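Possible TctC subunit of the Tripartite Tricarboxylate Transport(TTT) Family (PDB 6HKE) binds malate in the periplasm and probably delivers this C4-dicarboxylate to its tripartite tricarboxylate transporter for high-affinity uptake. Local coordinates at residues S172-A177 with I193-P198; F24-P29 with V33-T38; V142-A145 with S151-S154; K119-K124 with Q185-C190; E52-L55 with L61-T64. The protein carries 2 engineered substitutions. All coordinates share one frame; numbering follows the deposited sequence.

Three of the five contacts converge on the malate pocket. Contacts 1, 2 and 3 each touch the ligand; the centre of contact 1 lies about 11 Å from those of contacts 2 and 3. Along the chain, contacts 2 and 5 come first, joined through helix 29-45 and strand 49-53. Contact 3 falls within the span between the segments of contact 4, and contacts 4 and 1 interlock around strand 188-192. Contacts 3, 4 and 5 reach one mixed sheet, yet the centres of contacts 4 and 5 are about 29 Å apart. The site is thus assembled from loops and helix starts far apart in sequence, while contacts 4 and 5 join loops to strands and helices without touching the ligand.

Contact 1 (S172-A177 with I193-P198); sequences SGTGPA and IVNAVP. With LMR ((2S)-2-hydroxybutanedioic acid), chain E; MLT (D-malate), chain D.
Gly175 and Asn195 bring the two backbones nearest, with CA atoms 7.0 Å apart, where the first turns of helices 174-182 and 193-201 face each other beside the ligand cleft of a type II periplasmic binding protein. One side chain spans this gap. Asn195 swings its amide across with CG anti to the main-chain N (chi1 -158°), and ND2 comes 2.7 Å from the carbonyl Thr174 O. Its N-H is poorly aimed, at 132°, and the bond is weak. Both partners are held more firmly by Asp191, whose OD2 is hydrogen-bonded to Asn195 ND2 and whose OD1 is hydrogen-bonded to Thr174 OG1. That carboxylate therefore couples the two helix starts from the strand between them, and Pro29 packs on both side chains.

The ligand meets this contact at Thr174. Two malate enantiomers are modelled in one pocket, and the main-chain Thr174 N donates to O4A of the (S)-form at 2.9 Å (154°), an anion-binding mode in which the positive end of the helix dipole would add to the attraction. Gly173, the N-cap, accepts from Ala177 N at 3.2 Å through its own carbonyl. Having no side chain, Gly173 lets O5 of (R)-malate approach its CA to 3.1 Å. The methyl group of Thr174 leans toward the ligand's other carboxylate, CG2 lying 3.5 Å from O2 of (R)-malate.

Contact 2 (F24-P29 with V33-T38); sequences FAKGGP and VARLIT. With LMR ((2S)-2-hydroxybutanedioic acid), chain E; MLT (D-malate), chain D.
Val33 opens the contact with Pro29, closing the first turn of helix 29-45: Val33 N donates to Pro29 O at 3.0 Å, nearly straight at 164°. The branch CG2 of Val33 sits beside its own main-chain N, and this leaves it only 3.1 Å from the same Pro29 O. Pro29 meanwhile turns its ring to the ligand, with CD 3.2 Å from O4A of (S)-malate, and Phe24 lays one ring face beneath the malate carbon chain.

At Ala34 the carbonyl serves the helix itself, taking Thr38 N and Thr38 OG1 from opposite faces of its plane. Arg35 provides the second link to the loop. Its chain runs extended to NE and carries the guanidinium under Lys26, whose CE lies 4.0 Å above the middle of the guanidinium plane. The two side chains cross at about a right angle, and their like charges stay apart, Lys26 NZ being 5.0 Å from Arg35 NH1. Asp31 should offset this repulsion, since its carboxylate forms a salt bridge with Arg35 NE and also accepts from Gly27 N, tying the type II turn of Ala25 to Gly28 onto the helix.

Further on, Leu36 and Ile37 turn to helix 266-274. Thr38 rests on strand 49-53, and Val33 packs against strand 102-118, which sets the helix between the sheet and a neighbouring helix.

Contact 3 (V142-A145 with S151-S154); sequences VAHA and SYAS. With LMR ((2S)-2-hydroxybutanedioic acid), chain E; MLT (D-malate), chain D.
Ser151 and Ala145 form the tight end of this contact. Ala145 N donates to Ser151 OG at 2.8 Å (149°), a bond made possible because OG is tucked between the main-chain N and carbonyl carbon of its own residue (chi1 50°). The same hydroxyl oxygen lies 2.9 Å from O1B of (S)-malate and is also hydrogen-bonded to Ser149 OG, so one small group ties the strand end, the intervening loop and the ligand together. Beside it, Ser151 N gives the same carboxylate oxygen, O1B of (S)-malate, a direct bond of 2.8 Å.

Packing continues tightly on the side away from malate. His144 and Tyr152 run alongside each other, and the tyrosine turns a ring edge to the imidazole face in a T-shaped pair: Tyr152 CD1 stands 3.8 Å above the centre of the His144 ring, with the planes at 66°. A bond between His144 ND1 and Gly146 N fixes the imidazole further.

The looser part lies between the main chains. Ala143 O and Ser151 O do not meet; a water donates to Ala143 O at 2.6 Å and to Ser151 O at 2.9 Å, bridging the two carbonyls.

Strand 141-144, helix 150-162 and strand 167-170 make a beta-alpha-beta unit, and binding a carboxylate at the helix start after its first strand is a familiar use of that motif in periplasmic binding proteins.

Contact 4 (K119-K124 with Q185-C190); sequences KQFPPK and QVDYMC
Asp187 OD1, held in a salt bridge by Arg118 NE, lies 3.9 Å from Phe121 CE1, so a charged group and an aromatic ring share one corner of the contact. The other oxygen, Asp187 OD2, is hydrogen-bonded to Asn141 N. With both oxygens engaged, the carboxylate has little freedom to turn.

The ring reaches this corner because Phe121 sets CG anti to its main-chain N (chi1 -157°), sending the side chain from the loop after strand 102-118 toward the start of strand 188-192. Its atom CE1 rests 3.8 Å from Asp187 CB. The two side chains cross at about a right angle, and the ring and carboxylate planes are inclined by 37°, so the groups are not stacked. Asp187 O lies over one face of the ring, 4.3 Å above its plane and toward the rim. Pro123, from the same loop, covers the opposite face, with CD 3.5 Å above the plane. Farther along, Phe121 CZ touches Tyr188 CD1 at 4.5 Å, an oblique apolar contact.

Outside the pair, Phe121 meets Tyr132 and Tyr188 meets Phe129, both edge-to-face, while Tyr188 OH bonds to Asn159 OD1. The side chain of Phe121 thus sits between helix 126-136 and the start of strand 188-192, and the side chain of Tyr188 stays about 13 Å from bound malate.

No hydrogen bond joins the two segments. Between them the contact is van der Waals packing, while Lys206 NZ separately holds Phe121 O; the phenyl ring, lying against the Asp187-Arg118 pair, would tend to limit the access of water and strengthen that ion pair.

Contact 5 (E52-L55 with L61-T64); sequences ENML and LAAT
Met54 approaches Ala62 on a side chain that is stretched at first and then bent: CG lies anti to the main-chain N (chi1 -171°), chi2 is again extended at -178°, and only chi3, at -65°, turns the terminal methyl aside. The straight part carries SD over the start of helix 61-67, to 3.8 Å from Ala62 CA. Nearer the backbone, Met54 CB meets Ala62 CB at 4.1 Å. Leu61, with CG likewise anti to its N, reaches with CD2 to the residues just after strand 49-53. There CD2 packs on Met54 CG at 4.4 Å and presses against the carbonyl Leu55 O at 3.2 Å, the closest approach between the segments.

The polar main chain is joined through solvent. A single water sits 2.7 Å from Met54 O and 2.9 Å from Ala62 N, accepting the proton of that amide. In the first turn of a helix such an N-H has no carbonyl of an earlier turn to bond to, and the water takes that place.

Around this contact, Met54 and Ala62 both rest on Val21 of strand 18-22. Asn53 faces away and bonds through ND2 to Phe24 O and Asp31 OD1, while Leu55 touches Ser172; the side chain of Leu55 lies about 8 Å from bound malate.

Strand end and helix start are held by small apolar surfaces with one water between their backbones, and no direct hydrogen bond links them. The chemistry is that of a short loop connecting strand 49-53 to helix 61-67, near the pocket, with no residue of the contact among those that line it.

Contact 1 (S172-A177 with I193-P198)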
# COMPACT_ATOMS: atom_id res chain seq x y z
N SER A 172 4.48 11.97 -4.65
CA SER A 172 4.07 11.12 -5.80
C SER A 172 4.08 9.63 -5.41
O SER A 172 3.60 8.81 -6.22
CB SER A 172 4.97 11.37 -7.00
OG SER A 172 6.34 11.21 -6.66
N GLY A 173 4.69 9.30 -4.26
CA GLY A 173 4.73 7.95 -3.67
C GLY A 173 5.53 7.96 -2.38
O GLY A 173 6.08 9.02 -2.03
N THR A 174 5.63 6.83 -1.68
CA THR A 174 6.47 6.74 -0.45
C THR A 174 7.91 6.42 -0.85
O THR A 174 8.79 6.50 0.04
CB THR A 174 5.92 5.76 0.59
OG1 THR A 174 5.87 4.49 -0.07
CG2 THR A 174 4.58 6.22 1.13
N GLY A 175 8.18 6.13 -2.12
CA GLY A 175 9.57 6.12 -2.61
C GLY A 175 10.20 7.51 -2.47
O GLY A 175 11.12 7.71 -1.70
N PRO A 176 9.69 8.53 -3.19
CA PRO A 176 10.12 9.91 -2.96
C PRO A 176 9.94 10.38 -1.51
O PRO A 176 10.84 11.03 -1.01
CB PRO A 176 9.25 10.70 -3.95
CG PRO A 176 9.04 9.71 -5.07
CD PRO A 176 8.79 8.40 -4.34
N ALA A 177 8.82 10.08 -0.86
CA ALA A 177 8.57 10.51 0.54
C ALA A 177 9.66 9.92 1.47
O ALA A 177 10.10 10.62 2.39
CB ALA A 177 7.19 10.12 1.00
N ILE A 193 6.00 -1.86 4.92
CA ILE A 193 7.27 -2.47 5.40
C ILE A 193 8.23 -2.68 4.21
O ILE A 193 9.43 -2.46 4.42
CB ILE A 193 6.97 -3.76 6.20
CG1 ILE A 193 8.21 -4.26 6.94
CG2 ILE A 193 6.37 -4.83 5.32
CD1 ILE A 193 7.91 -5.30 7.97
N VAL A 194 7.75 -3.09 3.03
CA VAL A 194 8.66 -3.36 1.86
C VAL A 194 9.40 -2.08 1.47
O VAL A 194 10.53 -2.17 1.07
CB VAL A 194 7.96 -3.97 0.63
CG1 VAL A 194 7.42 -5.35 0.93
CG2 VAL A 194 6.88 -3.08 0.08
N ASN A 195 8.78 -0.91 1.59
CA ASN A 195 9.52 0.35 1.32
C ASN A 195 10.50 0.64 2.46
O ASN A 195 11.62 1.10 2.16
CB ASN A 195 8.59 1.55 1.17
CG ASN A 195 9.25 2.66 0.40
OD1 ASN A 195 9.95 2.40 -0.58
ND2 ASN A 195 9.02 3.89 0.81
N ALA A 196 10.09 0.42 3.71
CA ALA A 196 10.82 0.90 4.91
C ALA A 196 12.08 0.05 5.15
O ALA A 196 13.07 0.60 5.68
CB ALA A 196 9.90 0.88 6.10
N VAL A 197 12.05 -1.24 4.80
CA VAL A 197 13.06 -2.21 5.32
C VAL A 197 14.44 -1.80 4.84
O VAL A 197 15.33 -1.66 5.67
CB VAL A 197 12.72 -3.68 5.00
CG1 VAL A 197 13.97 -4.53 4.84
CG2 VAL A 197 11.82 -4.27 6.07
N PRO A 198 14.68 -1.58 3.53
CA PRO A 198 16.02 -1.27 3.04
C PRO A 198 16.63 -0.01 3.69
O PRO A 198 17.81 -0.01 3.94
CB PRO A 198 15.84 -1.08 1.52
CG PRO A 198 14.53 -1.79 1.20
CD PRO A 198 13.69 -1.62 2.44
C1 LMR E . 1.02 4.58 -0.37
O1A LMR E . -0.08 4.51 -0.95
O1B LMR E . 1.19 5.08 0.77
C2 LMR E . 2.24 3.99 -1.10
O2 LMR E . 2.05 2.67 -1.59
C3 LMR E . 2.68 4.84 -2.29
C4 LMR E . 3.68 4.02 -3.08
O4A LMR E . 4.86 4.42 -3.12
O4B LMR E . 3.30 2.94 -3.61
C1 MLT D . 0.86 4.50 -0.64
O1 MLT D . -0.34 4.14 -0.60
O2 MLT D . 1.36 5.18 0.28
C2 MLT D . 1.67 4.12 -1.86
O3 MLT D . 1.64 2.74 -2.26
C3 MLT D . 3.14 4.37 -1.65
C4 MLT D . 3.75 3.99 -2.97
O4 MLT D . 3.50 2.86 -3.48
O5 MLT D . 4.45 4.87 -3.52

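Contact 2 (F24-P29 with V33-T38)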
# COMPACT_ATOMS: atom_id res chain seq x y z
N PHE A 24 1.50 5.04 -8.27
CA PHE A 24 2.57 5.69 -7.48
C PHE A 24 3.92 5.62 -8.20
O PHE A 24 4.13 4.80 -9.10
CB PHE A 24 2.61 5.06 -6.10
CG PHE A 24 1.32 5.27 -5.36
CD1 PHE A 24 0.99 6.52 -4.87
CD2 PHE A 24 0.40 4.24 -5.22
CE1 PHE A 24 -0.22 6.73 -4.22
CE2 PHE A 24 -0.80 4.45 -4.57
CZ PHE A 24 -1.11 5.69 -4.07
N ALA A 25 4.81 6.49 -7.76
CA ALA A 25 6.16 6.70 -8.34
C ALA A 25 6.95 5.40 -8.28
O ALA A 25 6.77 4.60 -7.31
CB ALA A 25 6.85 7.82 -7.62
N LYS A 26 7.77 5.19 -9.32
CA LYS A 26 8.73 4.07 -9.44
C LYS A 26 9.58 3.99 -8.16
O LYS A 26 9.85 5.04 -7.53
CB LYS A 26 9.55 4.26 -10.72
CG LYS A 26 10.36 3.04 -11.14
CD LYS A 26 11.20 3.23 -12.40
CE LYS A 26 11.86 1.93 -12.86
NZ LYS A 26 12.77 2.14 -14.02
N GLY A 27 9.94 2.78 -7.73
CA GLY A 27 10.83 2.56 -6.57
C GLY A 27 10.08 2.37 -5.26
O GLY A 27 10.66 1.81 -4.35
N GLY A 28 8.83 2.83 -5.17
CA GLY A 28 8.01 2.70 -3.95
C GLY A 28 7.39 1.31 -3.81
O GLY A 28 7.54 0.46 -4.68
N PRO A 29 6.69 1.04 -2.69
CA PRO A 29 6.21 -0.31 -2.38
C PRO A 29 5.30 -0.91 -3.46
O PRO A 29 5.51 -2.06 -3.82
CB PRO A 29 5.41 -0.15 -1.08
CG PRO A 29 5.15 1.36 -0.96
CD PRO A 29 6.33 2.01 -1.65
N VAL A 33 6.33 -4.24 -5.68
CA VAL A 33 5.47 -5.45 -5.63
C VAL A 33 5.02 -5.82 -7.05
O VAL A 33 5.17 -7.00 -7.44
CB VAL A 33 4.27 -5.22 -4.70
CG1 VAL A 33 3.27 -6.36 -4.78
CG2 VAL A 33 4.72 -5.05 -3.25
N ALA A 34 4.42 -4.86 -7.77
CA ALA A 34 3.87 -5.05 -9.13
C ALA A 34 4.98 -5.52 -10.09
O ALA A 34 4.74 -6.46 -10.87
CB ALA A 34 3.21 -3.79 -9.60
N ARG A 35 6.16 -4.91 -10.03
CA ARG A 35 7.23 -5.25 -11.00
C ARG A 35 7.69 -6.69 -10.75
O ARG A 35 7.96 -7.43 -11.73
CB ARG A 35 8.39 -4.26 -10.88
CG ARG A 35 8.17 -3.01 -11.72
CD ARG A 35 9.22 -1.95 -11.52
NE ARG A 35 8.64 -0.70 -11.96
CZ ARG A 35 8.52 -0.34 -13.22
NH1 ARG A 35 9.00 -1.09 -14.20
NH2 ARG A 35 7.92 0.81 -13.50
N LEU A 36 7.77 -7.06 -9.49
CA LEU A 36 8.26 -8.39 -9.04
C LEU A 36 7.28 -9.47 -9.49
O LEU A 36 7.73 -10.51 -10.02
CB LEU A 36 8.42 -8.33 -7.52
CG LEU A 36 8.73 -9.66 -6.85
CD1 LEU A 36 10.02 -10.25 -7.43
CD2 LEU A 36 8.83 -9.48 -5.33
N ILE A 37 5.97 -9.25 -9.31
CA ILE A 37 4.96 -10.29 -9.63
C ILE A 37 4.66 -10.33 -11.14
O ILE A 37 4.67 -11.45 -11.73
CB ILE A 37 3.70 -10.15 -8.75
CG1 ILE A 37 4.05 -10.45 -7.29
CG2 ILE A 37 2.61 -11.06 -9.24
CD1 ILE A 37 3.05 -9.96 -6.29
N THR A 38 4.45 -9.17 -11.77
CA THR A 38 4.04 -9.08 -13.19
C THR A 38 5.11 -9.68 -14.11
O THR A 38 4.70 -10.32 -15.10
CB THR A 38 3.64 -7.66 -13.59
OG1 THR A 38 4.76 -6.78 -13.40
CG2 THR A 38 2.43 -7.21 -12.80
C1 LMR E . 1.02 4.58 -0.37
O1A LMR E . -0.08 4.51 -0.95
O1B LMR E . 1.19 5.08 0.77
C2 LMR E . 2.24 3.99 -1.10
O2 LMR E . 2.05 2.67 -1.59
C3 LMR E . 2.68 4.84 -2.29
C4 LMR E . 3.68 4.02 -3.08
O4A LMR E . 4.86 4.42 -3.12
O4B LMR E . 3.30 2.94 -3.61
C1 MLT D . 0.86 4.50 -0.64
O1 MLT D . -0.34 4.14 -0.60
O2 MLT D . 1.36 5.18 0.28
C2 MLT D . 1.67 4.12 -1.86
O3 MLT D . 1.64 2.74 -2.26
C3 MLT D . 3.14 4.37 -1.65
C4 MLT D . 3.75 3.99 -2.97
O4 MLT D . 3.50 2.86 -3.48
O5 MLT D . 4.45 4.87 -3.52

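Contact 3 (V142-A145 with S151-S154)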
# COMPACT_ATOMS: atom_id res chain seq x y z
N VAL A 142 4.43 15.82 8.09
CA VAL A 142 4.17 14.37 7.91
C VAL A 142 4.08 14.11 6.41
O VAL A 142 3.37 14.82 5.72
CB VAL A 142 2.90 13.91 8.65
CG1 VAL A 142 2.72 12.41 8.59
CG2 VAL A 142 2.92 14.38 10.08
N ALA A 143 4.83 13.14 5.93
CA ALA A 143 4.86 12.76 4.51
C ALA A 143 3.75 11.73 4.24
O ALA A 143 3.56 10.82 5.07
CB ALA A 143 6.23 12.25 4.14
N HIS A 144 3.05 11.88 3.12
CA HIS A 144 2.12 10.86 2.57
C HIS A 144 2.15 10.97 1.04
O HIS A 144 2.74 11.95 0.55
CB HIS A 144 0.72 11.04 3.17
CG HIS A 144 0.12 12.36 2.88
ND1 HIS A 144 -0.49 12.64 1.68
CD2 HIS A 144 0.03 13.49 3.63
CE1 HIS A 144 -0.95 13.88 1.69
NE2 HIS A 144 -0.65 14.43 2.88
N ALA A 145 1.55 10.01 0.34
CA ALA A 145 1.41 9.98 -1.13
C ALA A 145 -0.03 10.28 -1.58
O ALA A 145 -0.45 9.76 -2.64
CB ALA A 145 1.87 8.63 -1.62
N SER A 151 -0.13 5.59 3.13
CA SER A 151 0.68 6.50 3.96
C SER A 151 -0.25 7.54 4.58
O SER A 151 -0.12 7.77 5.79
CB SER A 151 1.83 7.15 3.20
OG SER A 151 1.39 7.74 1.97
N TYR A 152 -1.19 8.08 3.80
CA TYR A 152 -2.15 9.12 4.28
C TYR A 152 -3.13 8.46 5.25
O TYR A 152 -3.28 8.94 6.37
CB TYR A 152 -2.91 9.81 3.13
CG TYR A 152 -3.94 10.80 3.61
CD1 TYR A 152 -3.55 12.03 4.12
CD2 TYR A 152 -5.29 10.50 3.61
CE1 TYR A 152 -4.48 12.95 4.58
CE2 TYR A 152 -6.24 11.40 4.07
CZ TYR A 152 -5.83 12.63 4.55
OH TYR A 152 -6.73 13.53 5.02
N ALA A 153 -3.79 7.39 4.83
CA ALA A 153 -4.80 6.68 5.64
C ALA A 153 -4.18 6.32 6.99
O ALA A 153 -4.79 6.67 8.03
CB ALA A 153 -5.32 5.47 4.90
N SER A 154 -3.00 5.69 6.99
CA SER A 154 -2.25 5.31 8.21
C SER A 154 -1.89 6.53 9.10
O SER A 154 -2.05 6.41 10.32
CB SER A 154 -1.04 4.52 7.84
OG SER A 154 -1.42 3.35 7.16
C1 LMR E . 1.02 4.58 -0.37
O1A LMR E . -0.08 4.51 -0.95
O1B LMR E . 1.19 5.08 0.77
C2 LMR E . 2.24 3.99 -1.10
O2 LMR E . 2.05 2.67 -1.59
C3 LMR E . 2.68 4.84 -2.29
C4 LMR E . 3.68 4.02 -3.08
O4A LMR E . 4.86 4.42 -3.12
O4B LMR E . 3.30 2.94 -3.61
C1 MLT D . 0.86 4.50 -0.64
O1 MLT D . -0.34 4.14 -0.60
O2 MLT D . 1.36 5.18 0.28
C2 MLT D . 1.67 4.12 -1.86
O3 MLT D . 1.64 2.74 -2.26
C3 MLT D . 3.14 4.37 -1.65
C4 MLT D . 3.75 3.99 -2.97
O4 MLT D . 3.50 2.86 -3.48
O5 MLT D . 4.45 4.87 -3.52
O HOH W 1 2.31 9.13 6.58

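Contact 4 (K119-K124 with Q185-C190)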
# COMPACT_ATOMS: atom_id res chain seq x y z
N LYS A 119 16.09 10.15 11.15
CA LYS A 119 17.15 9.60 12.04
C LYS A 119 17.21 10.34 13.39
O LYS A 119 17.27 9.66 14.44
CB LYS A 119 18.52 9.79 11.38
CG LYS A 119 19.16 8.57 10.74
CD LYS A 119 20.45 8.92 9.99
CE LYS A 119 21.59 7.94 10.20
NZ LYS A 119 22.29 7.62 8.93
N GLN A 120 17.23 11.67 13.36
CA GLN A 120 17.50 12.54 14.53
C GLN A 120 16.18 13.03 15.13
O GLN A 120 16.21 13.96 15.95
CB GLN A 120 18.36 13.75 14.12
CG GLN A 120 19.45 13.43 13.10
CD GLN A 120 20.54 12.57 13.70
OE1 GLN A 120 20.61 12.38 14.91
NE2 GLN A 120 21.41 12.06 12.84
N PHE A 121 15.05 12.44 14.77
CA PHE A 121 13.76 12.83 15.38
C PHE A 121 13.90 12.62 16.88
O PHE A 121 14.13 11.50 17.33
CB PHE A 121 12.57 12.07 14.79
CG PHE A 121 11.27 12.80 14.97
CD1 PHE A 121 11.15 14.14 14.60
CD2 PHE A 121 10.15 12.16 15.47
CE1 PHE A 121 9.96 14.82 14.76
CE2 PHE A 121 8.95 12.84 15.62
CZ PHE A 121 8.85 14.17 15.27
N PRO A 122 13.84 13.69 17.70
CA PRO A 122 14.16 13.58 19.13
C PRO A 122 13.38 12.60 20.00
O PRO A 122 13.96 12.04 20.92
CB PRO A 122 13.98 15.03 19.62
CG PRO A 122 14.30 15.85 18.39
CD PRO A 122 13.63 15.09 17.27
N PRO A 123 12.08 12.32 19.80
CA PRO A 123 11.42 11.32 20.64
C PRO A 123 12.11 9.96 20.47
O PRO A 123 12.54 9.64 19.37
CB PRO A 123 9.97 11.31 20.13
CG PRO A 123 9.82 12.63 19.40
CD PRO A 123 11.18 12.89 18.79
N LYS A 124 12.25 9.19 21.55
CA LYS A 124 12.96 7.89 21.52
C LYS A 124 11.94 6.75 21.53
O LYS A 124 12.31 5.64 21.10
CB LYS A 124 13.98 7.84 22.66
CG LYS A 124 15.12 8.83 22.50
CD LYS A 124 16.30 8.59 23.42
CE LYS A 124 16.77 9.85 24.12
NZ LYS A 124 15.78 10.34 25.11
N GLN A 185 13.97 16.11 5.39
CA GLN A 185 13.12 17.20 4.81
C GLN A 185 11.71 17.07 5.38
O GLN A 185 10.95 18.03 5.27
CB GLN A 185 13.02 17.14 3.28
CG GLN A 185 14.35 17.01 2.53
CD GLN A 185 14.73 18.21 1.69
OE1 GLN A 185 14.19 19.31 1.84
NE2 GLN A 185 15.69 18.01 0.79
N VAL A 186 11.36 15.91 5.91
CA VAL A 186 10.07 15.64 6.60
C VAL A 186 10.36 14.88 7.90
O VAL A 186 11.47 14.31 8.03
CB VAL A 186 9.08 14.90 5.68
CG1 VAL A 186 8.59 15.79 4.55
CG2 VAL A 186 9.67 13.61 5.14
N ASP A 187 9.41 14.88 8.83
CA ASP A 187 9.60 14.46 10.24
C ASP A 187 9.17 13.01 10.42
O ASP A 187 9.99 12.21 10.90
CB ASP A 187 8.90 15.45 11.17
CG ASP A 187 9.59 16.80 11.08
OD1 ASP A 187 10.76 16.86 11.49
OD2 ASP A 187 9.00 17.73 10.50
N TYR A 188 7.95 12.66 10.03
CA TYR A 188 7.53 11.25 10.08
C TYR A 188 6.58 10.91 8.94
O TYR A 188 6.19 11.75 8.12
CB TYR A 188 6.99 10.90 11.46
CG TYR A 188 5.69 11.53 11.88
CD1 TYR A 188 5.67 12.77 12.48
CD2 TYR A 188 4.49 10.82 11.79
CE1 TYR A 188 4.49 13.32 12.95
CE2 TYR A 188 3.31 11.37 12.24
CZ TYR A 188 3.31 12.62 12.83
OH TYR A 188 2.15 13.19 13.28
N MET A 189 6.25 9.63 8.91
CA MET A 189 5.64 8.93 7.77
C MET A 189 5.16 7.58 8.30
O MET A 189 5.88 6.97 9.13
CB MET A 189 6.74 8.74 6.72
CG MET A 189 6.27 8.55 5.32
SD MET A 189 7.78 8.42 4.35
CE MET A 189 7.88 6.65 4.10
N CYS A 190 3.97 7.16 7.89
CA CYS A 190 3.54 5.75 8.03
C CYS A 190 3.78 5.11 6.68
O CYS A 190 3.32 5.71 5.70
CB CYS A 190 2.10 5.66 8.49
SG CYS A 190 1.89 6.42 10.11

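Contact 5 (E52-L55 with L61-T64)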
# COMPACT_ATOMS: atom_id res chain seq x y z
N GLU A 52 3.01 0.68 -16.13
CA GLU A 52 2.82 2.13 -16.37
C GLU A 52 2.57 2.79 -15.01
O GLU A 52 1.61 2.35 -14.29
CB GLU A 52 1.67 2.34 -17.36
CG GLU A 52 1.68 3.70 -18.02
CD GLU A 52 0.39 4.08 -18.71
OE1 GLU A 52 0.07 5.28 -18.75
OE2 GLU A 52 -0.30 3.17 -19.21
N ASN A 53 3.45 3.71 -14.61
CA ASN A 53 3.34 4.48 -13.35
C ASN A 53 2.56 5.73 -13.73
O ASN A 53 3.02 6.45 -14.62
CB ASN A 53 4.69 4.77 -12.71
CG ASN A 53 5.43 3.51 -12.31
OD1 ASN A 53 6.16 2.93 -13.10
ND2 ASN A 53 5.25 3.09 -11.07
N MET A 54 1.38 5.90 -13.16
CA MET A 54 0.43 6.96 -13.55
C MET A 54 0.06 7.74 -12.29
O MET A 54 -0.75 7.23 -11.48
CB MET A 54 -0.82 6.39 -14.22
CG MET A 54 -1.70 7.47 -14.84
SD MET A 54 -3.19 6.76 -15.58
CE MET A 54 -2.43 5.80 -16.89
N LEU A 55 0.66 8.92 -12.14
CA LEU A 55 0.57 9.73 -10.91
C LEU A 55 -0.59 10.70 -11.06
O LEU A 55 -0.87 11.12 -12.19
CB LEU A 55 1.87 10.50 -10.71
CG LEU A 55 3.12 9.67 -10.96
CD1 LEU A 55 4.37 10.50 -10.71
CD2 LEU A 55 3.09 8.40 -10.12
N LEU A 61 -6.07 8.81 -9.67
CA LEU A 61 -6.15 9.06 -11.13
C LEU A 61 -5.97 7.75 -11.90
O LEU A 61 -6.74 7.53 -12.83
CB LEU A 61 -5.10 10.08 -11.59
CG LEU A 61 -5.03 10.27 -13.11
CD1 LEU A 61 -6.28 10.95 -13.63
CD2 LEU A 61 -3.80 11.08 -13.49
N ALA A 62 -4.97 6.93 -11.57
CA ALA A 62 -4.70 5.66 -12.28
C ALA A 62 -5.98 4.82 -12.29
O ALA A 62 -6.36 4.36 -13.38
CB ALA A 62 -3.58 4.89 -11.65
N ALA A 63 -6.57 4.61 -11.11
CA ALA A 63 -7.77 3.77 -10.90
C ALA A 63 -8.95 4.39 -11.66
O ALA A 63 -9.77 3.63 -12.21
CB ALA A 63 -8.05 3.61 -9.43
N THR A 64 -9.04 5.71 -11.69
CA THR A 64 -10.10 6.41 -12.45
C THR A 64 -9.95 6.11 -13.95
O THR A 64 -10.96 5.75 -14.58
CB THR A 64 -10.10 7.91 -12.15
OG1 THR A 64 -10.22 8.03 -10.73
CG2 THR A 64 -11.22 8.65 -12.85
O HOH W 2 -2.84 7.89 -9.83